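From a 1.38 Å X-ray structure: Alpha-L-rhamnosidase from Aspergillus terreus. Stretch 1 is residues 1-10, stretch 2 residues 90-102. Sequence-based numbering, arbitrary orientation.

Stretch 1, residues 1-10: ALSISQVAFE
Stretch 2 90-102: QHDTPWSDAVTVE

Two segments of one chain, at least 89 residues apart in sequence wherever they touch, run side by side in the same direction and bury 620 Å² between them. Residues 3-9 form a strand; residues 91-98 are an extended loop that becomes a strand at 99-102. The strand axes lie 6° from parallel and approach to 8.0 Å, too far for backbone pairing, and no direct hydrogen bond crosses. Side chains and water fill the gap.

The backbones move apart along the way. CA-CA separations are 4.9 Å for Ser3-Thr93, 5.5 Å for Ile4-Ser96, 6.9 Å for Val7-Val99 and 7.5 Å for Phe9-Val101; the offset in numbering is 90 for the first pair and 92 for the others. Strand alternation supplies the contacts: Val7 and Phe9 point toward the partner while Gln6 and Ala8 point away, and Val99 and Val101 point toward it while Thr100 points away. Ser5 (phi/psi -94/-23) breaks the extended pattern, so Ile4 and Val7, three apart, both point toward the second stretch.

At the narrow end Leu2 (t, p) packs its CG 3.8 Å from Thr93 CG2. Thr93 (p) turns its OG1 to Pro94 O at 2.8 Å, donating a hydrogen bond within its own loop; Ile4 CD1 lies 3.8 Å from that OG1. Pro94, ring pucker C-gamma exo, sets its CD 3.6 Å from Leu2 O.

In the middle a small residue, Ser96, meets two branched ones. Ile4 (m, t) places CG2 3.8 Å from Ser96 CB, and Val7 (t) brings CG2 to 3.6 Å from Ser96 OG. The short Ser96 side chain (p) thus sits against both, while its OG donates to Asp97 O at 3.1 Å.

Three waters join the backbones where they do not meet directly. Water 1 donates to Leu2 O (2.7 Å) and Asp92 O (2.8 Å), linking two acceptors that could not bond each other. Water 2 accepts from Ile4 N (2.9 Å) and donates to Pro94 O (2.8 Å); water 3 donates to Ile4 O (2.8 Å) and accepts from Asp97 N (3.0 Å).

At the wide end the packing is mostly apolar. Val99 (m) puts CG2 3.8 Å from Val7 CG1 and 3.6 Å from Phe9 CE2, a bump shared by two neighbors. Phe9 (m, chi2 -78°) reaches across the gap, and Val101 (p) covers one face of its ring: Val101 CB stands 3.8 Å from the Phe9 ring centroid, 12° off the normal, a CH-pi contact. Thr100 O approaches the ring obliquely, 3.7 Å from Phe9 CE2.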

ATOM      1  N   ALA A   1       4.479  -6.568 -33.153  1.00 53.12           N
ATOM      2  CA  ALA A   1       5.886  -6.363 -32.753  1.00 41.10           C
ATOM      3  C   ALA A   1       5.980  -5.169 -31.799  1.00 28.20           C
ATOM      4  O   ALA A   1       6.844  -5.225 -30.922  1.00 30.28           O
ATOM      5  CB  ALA A   1       6.811  -6.211 -33.956  1.00 46.82           C
ATOM      6  N   LEU A   2       5.148  -4.113 -31.955  1.00 27.68           N
ATOM      7  CA  LEU A   2       5.250  -2.973 -31.037  1.00 22.22           C
ATOM      8  C   LEU A   2       3.985  -2.111 -30.992  1.00 20.09           C
ATOM      9  O   LEU A   2       3.544  -1.555 -31.999  1.00 23.25           O
ATOM     10  CB  LEU A   2       6.416  -2.083 -31.449  1.00 24.13           C
ATOM     11  CG  LEU A   2       6.674  -0.912 -30.506  1.00 25.27           C
ATOM     12  CD1 LEU A   2       7.083  -1.400 -29.129  1.00 27.12           C
ATOM     13  CD2 LEU A   2       7.723  -0.001 -31.095  1.00 32.19           C
ATOM     14  N   SER A   3       3.474  -1.906 -29.772  1.00 17.37           N
ATOM     15  CA  SER A   3       2.336  -1.026 -29.554  1.00 18.34           C
ATOM     16  C   SER A   3       2.441  -0.343 -28.192  1.00 16.22           C
ATOM     17  O   SER A   3       3.226  -0.766 -27.318  1.00 16.84           O
ATOM     18  CB  SER A   3       1.014  -1.758 -29.656  1.00 21.85           C
ATOM     19  OG  SER A   3       0.856  -2.694 -28.604  1.00 25.59           O
ATOM     20  N   ILE A   4       1.591   0.659 -28.007  1.00 16.95           N
ATOM     21  CA  ILE A   4       1.422   1.299 -26.695  1.00 16.52           C
ATOM     22  C   ILE A   4       0.246   0.630 -25.973  1.00 17.30           C
ATOM     23  O   ILE A   4      -0.861   0.602 -26.507  1.00 19.14           O
ATOM     24  CB  ILE A   4       1.227   2.823 -26.823  1.00 16.59           C
ATOM     25  CG1 ILE A   4       2.538   3.480 -27.273  1.00 18.51           C
ATOM     26  CG2 ILE A   4       0.723   3.414 -25.513  1.00 16.76           C
ATOM     27  CD1 ILE A   4       2.415   4.936 -27.658  1.00 21.03           C
ATOM     28  N   SER A   5       0.526   0.093 -24.780  1.00 16.89           N
ATOM     29  CA  SER A   5      -0.449  -0.667 -24.016  1.00 19.37           C
ATOM     30  C   SER A   5      -1.208   0.187 -23.003  1.00 18.13           C
ATOM     31  O   SER A   5      -2.265  -0.243 -22.580  1.00 23.62           O
ATOM     32  CB  SER A   5       0.181  -1.821 -23.307  1.00 22.80           C
ATOM     33  OG  SER A   5       1.244  -1.396 -22.489  1.00 26.79           O
ATOM     34  N   GLN A   6      -0.642   1.321 -22.571  1.00 17.70           N
ATOM     35  CA  GLN A   6      -1.227   2.094 -21.468  1.00 16.41           C
ATOM     36  C   GLN A   6      -0.720   3.511 -21.651  1.00 14.91           C
ATOM     37  O   GLN A   6       0.458   3.690 -21.938  1.00 18.14           O
ATOM     38  CB  GLN A   6      -0.738   1.587 -20.087  1.00 19.38           C
ATOM     39  CG  GLN A   6      -1.265   2.410 -18.905  1.00 21.21           C
ATOM     40  CD  GLN A   6      -0.653   2.160 -17.541  1.00 25.74           C
ATOM     41  OE1 GLN A   6      -1.315   1.638 -16.638  1.00 39.41           O
ATOM     42  NE2 GLN A   6       0.591   2.583 -17.342  1.00 21.43           N
ATOM     43  N   VAL A   7      -1.613   4.478 -21.532  1.00 14.04           N
ATOM     44  CA  VAL A   7      -1.294   5.886 -21.452  1.00 13.53           C
ATOM     45  C   VAL A   7      -1.848   6.372 -20.119  1.00 14.66           C
ATOM     46  O   VAL A   7      -3.064   6.171 -19.853  1.00 16.28           O
ATOM     47  CB  VAL A   7      -1.874   6.702 -22.621  1.00 13.70           C
ATOM     48  CG1 VAL A   7      -1.582   8.166 -22.427  1.00 13.75           C
ATOM     49  CG2 VAL A   7      -1.282   6.232 -23.943  1.00 15.41           C
ATOM     50  N   ALA A   8      -0.980   6.964 -19.280  1.00 12.37           N
ATOM     51  CA  ALA A   8      -1.378   7.350 -17.964  1.00 11.85           C
ATOM     52  C   ALA A   8      -0.833   8.730 -17.589  1.00 10.50           C
ATOM     53  O   ALA A   8       0.219   9.185 -18.091  1.00 11.58           O
ATOM     54  CB  ALA A   8      -0.957   6.310 -16.984  1.00 15.90           C
ATOM     55  N   PHE A   9      -1.539   9.395 -16.670  1.00 11.36           N
ATOM     56  CA  PHE A   9      -1.223  10.716 -16.210  1.00  9.86           C
ATOM     57  C   PHE A   9      -0.706  10.666 -14.772  1.00 11.46           C
ATOM     58  O   PHE A   9      -1.336  10.032 -13.897  1.00 11.34           O
ATOM     59  CB  PHE A   9      -2.474  11.569 -16.315  1.00 10.22           C
ATOM     60  CG  PHE A   9      -3.001  11.608 -17.723  1.00 11.84           C
ATOM     61  CD1 PHE A   9      -2.407  12.410 -18.688  1.00 12.05           C
ATOM     62  CD2 PHE A   9      -3.987  10.722 -18.122  1.00 12.24           C
ATOM     63  CE1 PHE A   9      -2.816  12.351 -20.006  1.00 13.22           C
ATOM     64  CE2 PHE A   9      -4.424  10.696 -19.435  1.00 12.72           C
ATOM     65  CZ  PHE A   9      -3.828  11.495 -20.390  1.00 13.54           C
ATOM     66  N   GLU A  10       0.429  11.342 -14.513  1.00 11.50           N
ATOM     67  CA  GLU A  10       1.101  11.243 -13.209  1.00 10.27           C
ATOM     68  C   GLU A  10       1.209   9.757 -12.860  1.00 10.59           C
ATOM     69  O   GLU A  10       1.660   8.949 -13.671  1.00 11.50           O
ATOM     70  CB  GLU A  10       0.412  12.140 -12.171  1.00 10.19           C
ATOM     71  CG  GLU A  10       0.466  13.612 -12.570  1.00 10.71           C
ATOM     72  CD  GLU A  10       1.822  14.295 -12.411  1.00 11.10           C
ATOM     73  OE1 GLU A  10       2.448  14.051 -11.352  1.00 11.75           O
ATOM     74  OE2 GLU A  10       2.215  15.075 -13.324  1.00 11.42           O
ATOM     75  N   GLN A  90      12.327   2.419 -38.514  1.00 43.82           N
ATOM     76  CA  GLN A  90      11.656   1.225 -39.092  1.00 44.78           C
ATOM     77  C   GLN A  90      10.480   0.731 -38.231  1.00 45.66           C
ATOM     78  O   GLN A  90       9.507   0.208 -38.820  1.00 58.95           O
ATOM     79  CB  GLN A  90      12.667   0.098 -39.312  1.00 56.32           C
ATOM     80  CG  GLN A  90      13.681   0.413 -40.404  1.00 67.42           C
ATOM     81  CD  GLN A  90      14.606  -0.745 -40.690  1.00 74.22           C
ATOM     82  OE1 GLN A  90      14.885  -1.578 -39.826  1.00 92.03           O
ATOM     83  NE2 GLN A  90      15.097  -0.798 -41.915  1.00 77.19           N
ATOM     84  N   HIS A  91      10.552   0.829 -36.889  1.00 34.64           N
ATOM     85  CA  HIS A  91       9.403   0.366 -36.089  1.00 27.51           C
ATOM     86  C   HIS A  91       8.782   1.532 -35.301  1.00 21.42           C
ATOM     87  O   HIS A  91       9.394   2.056 -34.355  1.00 20.72           O
ATOM     88  CB  HIS A  91       9.779  -0.745 -35.115  1.00 34.01           C
ATOM     89  CG  HIS A  91      10.237  -2.013 -35.724  1.00 36.95           C
ATOM     90  ND1 HIS A  91      11.585  -2.303 -35.889  1.00 47.19           N
ATOM     91  CD2 HIS A  91       9.541  -3.088 -36.155  1.00 41.92           C
ATOM     92  CE1 HIS A  91      11.702  -3.503 -36.439  1.00 52.02           C
ATOM     93  NE2 HIS A  91      10.456  -4.011 -36.607  1.00 48.58           N
ATOM     94  N   ASP A  92       7.578   1.946 -35.708  1.00 19.71           N
ATOM     95  CA  ASP A  92       6.779   2.973 -35.017  1.00 18.91           C
ATOM     96  C   ASP A  92       5.501   2.319 -34.494  1.00 19.46           C
ATOM     97  O   ASP A  92       5.039   1.315 -35.062  1.00 21.38           O
ATOM     98  CB  ASP A  92       6.381   4.099 -35.972  1.00 21.43           C
ATOM     99  CG  ASP A  92       7.548   4.781 -36.663  1.00 24.80           C
ATOM    100  OD1 ASP A  92       8.628   4.832 -36.055  1.00 22.28           O
ATOM    101  OD2 ASP A  92       7.362   5.257 -37.800  1.00 29.71           O
ATOM    102  N   THR A  93       4.934   2.856 -33.401  1.00 18.58           N
ATOM    103  CA  THR A  93       3.671   2.352 -32.893  1.00 18.46           C
ATOM    104  C   THR A  93       2.505   2.938 -33.674  1.00 17.44           C
ATOM    105  O   THR A  93       2.561   4.071 -34.162  1.00 17.50           O
ATOM    106  CB  THR A  93       3.473   2.651 -31.401  1.00 18.49           C
ATOM    107  OG1 THR A  93       3.120   4.028 -31.235  1.00 16.35           O
ATOM    108  CG2 THR A  93       4.687   2.280 -30.564  1.00 19.56           C
ATOM    109  N   PRO A  94       1.381   2.193 -33.754  1.00 18.87           N
ATOM    110  CA  PRO A  94       0.106   2.829 -34.046  1.00 19.15           C
ATOM    111  C   PRO A  94      -0.239   3.844 -32.944  1.00 17.81           C
ATOM    112  O   PRO A  94       0.347   3.840 -31.856  1.00 17.27           O
ATOM    113  CB  PRO A  94      -0.903   1.671 -34.014  1.00 22.95           C
ATOM    114  CG  PRO A  94      -0.085   0.403 -34.096  1.00 24.18           C
ATOM    115  CD  PRO A  94       1.254   0.753 -33.492  1.00 21.49           C
ATOM    116  N   TRP A  95      -1.227   4.688 -33.214  1.00 17.66           N
ATOM    117  CA  TRP A  95      -1.813   5.491 -32.146  1.00 16.93           C
ATOM    118  C   TRP A  95      -2.354   4.577 -31.059  1.00 18.13           C
ATOM    119  O   TRP A  95      -2.967   3.534 -31.344  1.00 17.48           O
ATOM    120  CB  TRP A  95      -2.954   6.359 -32.675  1.00 17.56           C
ATOM    121  CG  TRP A  95      -2.528   7.536 -33.485  1.00 19.54           C
ATOM    122  CD1 TRP A  95      -2.686   7.700 -34.831  1.00 23.96           C
ATOM    123  CD2 TRP A  95      -1.981   8.769 -32.994  1.00 18.22           C
ATOM    124  NE1 TRP A  95      -2.228   8.934 -35.207  1.00 25.43           N
ATOM    125  CE2 TRP A  95      -1.793   9.614 -34.103  1.00 21.43           C
ATOM    126  CE3 TRP A  95      -1.597   9.233 -31.739  1.00 15.94           C
ATOM    127  CZ2 TRP A  95      -1.244  10.891 -33.978  1.00 20.14           C
ATOM    128  CZ3 TRP A  95      -1.073  10.491 -31.612  1.00 16.46           C
ATOM    129  CH2 TRP A  95      -0.899  11.320 -32.715  1.00 18.83           C
ATOM    130  N   SER A  96      -2.112   4.991 -29.822  1.00 15.96           N
ATOM    131  CA  SER A  96      -2.664   4.342 -28.667  1.00 16.92           C
ATOM    132  C   SER A  96      -4.196   4.412 -28.674  1.00 17.32           C
ATOM    133  O   SER A  96      -4.788   5.236 -29.343  1.00 17.99           O
ATOM    134  CB  SER A  96      -2.146   5.001 -27.403  1.00 16.03           C
ATOM    135  OG  SER A  96      -2.695   6.278 -27.252  1.00 15.72           O
ATOM    136  N   ASP A  97      -4.806   3.544 -27.871  1.00 17.24           N
ATOM    137  CA  ASP A  97      -6.204   3.737 -27.519  1.00 18.05           C
ATOM    138  C   ASP A  97      -6.314   5.074 -26.786  1.00 19.72           C
ATOM    139  O   ASP A  97      -5.402   5.460 -26.071  1.00 22.64           O
ATOM    140  CB  ASP A  97      -6.729   2.604 -26.645  1.00 22.06           C
ATOM    141  CG  ASP A  97      -6.762   1.267 -27.336  1.00 30.49           C
ATOM    142  OD1 ASP A  97      -6.798   1.248 -28.596  1.00 34.25           O
ATOM    143  OD2 ASP A  97      -6.714   0.249 -26.607  1.00 43.47           O
ATOM    144  N   ALA A  98      -7.424   5.779 -27.013  1.00 16.44           N
ATOM    145  CA  ALA A  98      -7.667   7.051 -26.407  1.00 16.38           C
ATOM    146  C   ALA A  98      -7.964   6.885 -24.906  1.00 15.30           C
ATOM    147  O   ALA A  98      -8.590   5.911 -24.457  1.00 18.38           O
ATOM    148  CB  ALA A  98      -8.832   7.737 -27.106  1.00 19.52           C
ATOM    149  N   VAL A  99      -7.488   7.862 -24.141  1.00 14.17           N
ATOM    150  CA  VAL A  99      -7.783   7.974 -22.718  1.00 14.11           C
ATOM    151  C   VAL A  99      -8.208   9.417 -22.440  1.00 14.77           C
ATOM    152  O   VAL A  99      -7.917  10.316 -23.186  1.00 16.48           O
ATOM    153  CB  VAL A  99      -6.539   7.621 -21.878  1.00 15.63           C
ATOM    154  CG1 VAL A  99      -6.146   6.164 -22.015  1.00 18.85           C
ATOM    155  CG2 VAL A  99      -5.340   8.504 -22.191  1.00 16.78           C
ATOM    156  N   THR A 100      -8.890   9.613 -21.306  1.00 16.08           N
ATOM    157  CA  THR A 100      -9.345  10.940 -20.909  1.00 14.45           C
ATOM    158  C   THR A 100      -8.590  11.421 -19.656  1.00 11.69           C
ATOM    159  O   THR A 100      -8.085  10.636 -18.832  1.00 13.86           O
ATOM    160  CB  THR A 100     -10.863  10.953 -20.659  1.00 16.25           C
ATOM    161  OG1 THR A 100     -11.194   9.973 -19.675  1.00 18.34           O
ATOM    162  CG2 THR A 100     -11.620  10.672 -21.940  1.00 17.92           C
ATOM    163  N   VAL A 101      -8.533  12.736 -19.526  1.00 13.27           N
ATOM    164  CA  VAL A 101      -7.940  13.395 -18.370  1.00 12.51           C
ATOM    165  C   VAL A 101      -8.754  14.650 -18.043  1.00 12.35           C
ATOM    166  O   VAL A 101      -9.152  15.368 -18.932  1.00 13.72           O
ATOM    167  CB  VAL A 101      -6.451  13.693 -18.622  1.00 12.88           C
ATOM    168  CG1 VAL A 101      -6.232  14.538 -19.867  1.00 14.78           C
ATOM    169  CG2 VAL A 101      -5.804  14.346 -17.415  1.00 13.61           C
ATOM    170  N   GLU A 102      -9.059  14.850 -16.754  1.00 11.93           N
ATOM    171  CA  GLU A 102      -9.971  15.933 -16.358  1.00 13.37           C
ATOM    172  C   GLU A 102      -9.653  16.348 -14.931  1.00 11.39           C
ATOM    173  O   GLU A 102      -9.745  15.518 -14.017  1.00 12.89           O
ATOM    174  CB  GLU A 102     -11.391  15.374 -16.409  1.00 14.14           C
ATOM    175  CG  GLU A 102     -12.445  16.372 -16.015  1.00 15.23           C
ATOM    176  CD  GLU A 102     -13.856  15.807 -16.128  1.00 15.51           C
ATOM    177  OE1 GLU A 102     -14.122  15.013 -17.061  1.00 16.00           O
ATOM    178  OE2 GLU A 102     -14.709  16.151 -15.248  1.00 15.22           O
TER
HETATM  179  O   HOH W   1       4.408  -1.355 -34.579  1.00 36.64           O
HETATM  180  O   HOH W   2      -0.038   1.651 -30.134  1.00 21.08           O
HETATM  181  O   HOH W   3      -3.312   1.762 -26.039  1.00 22.65           O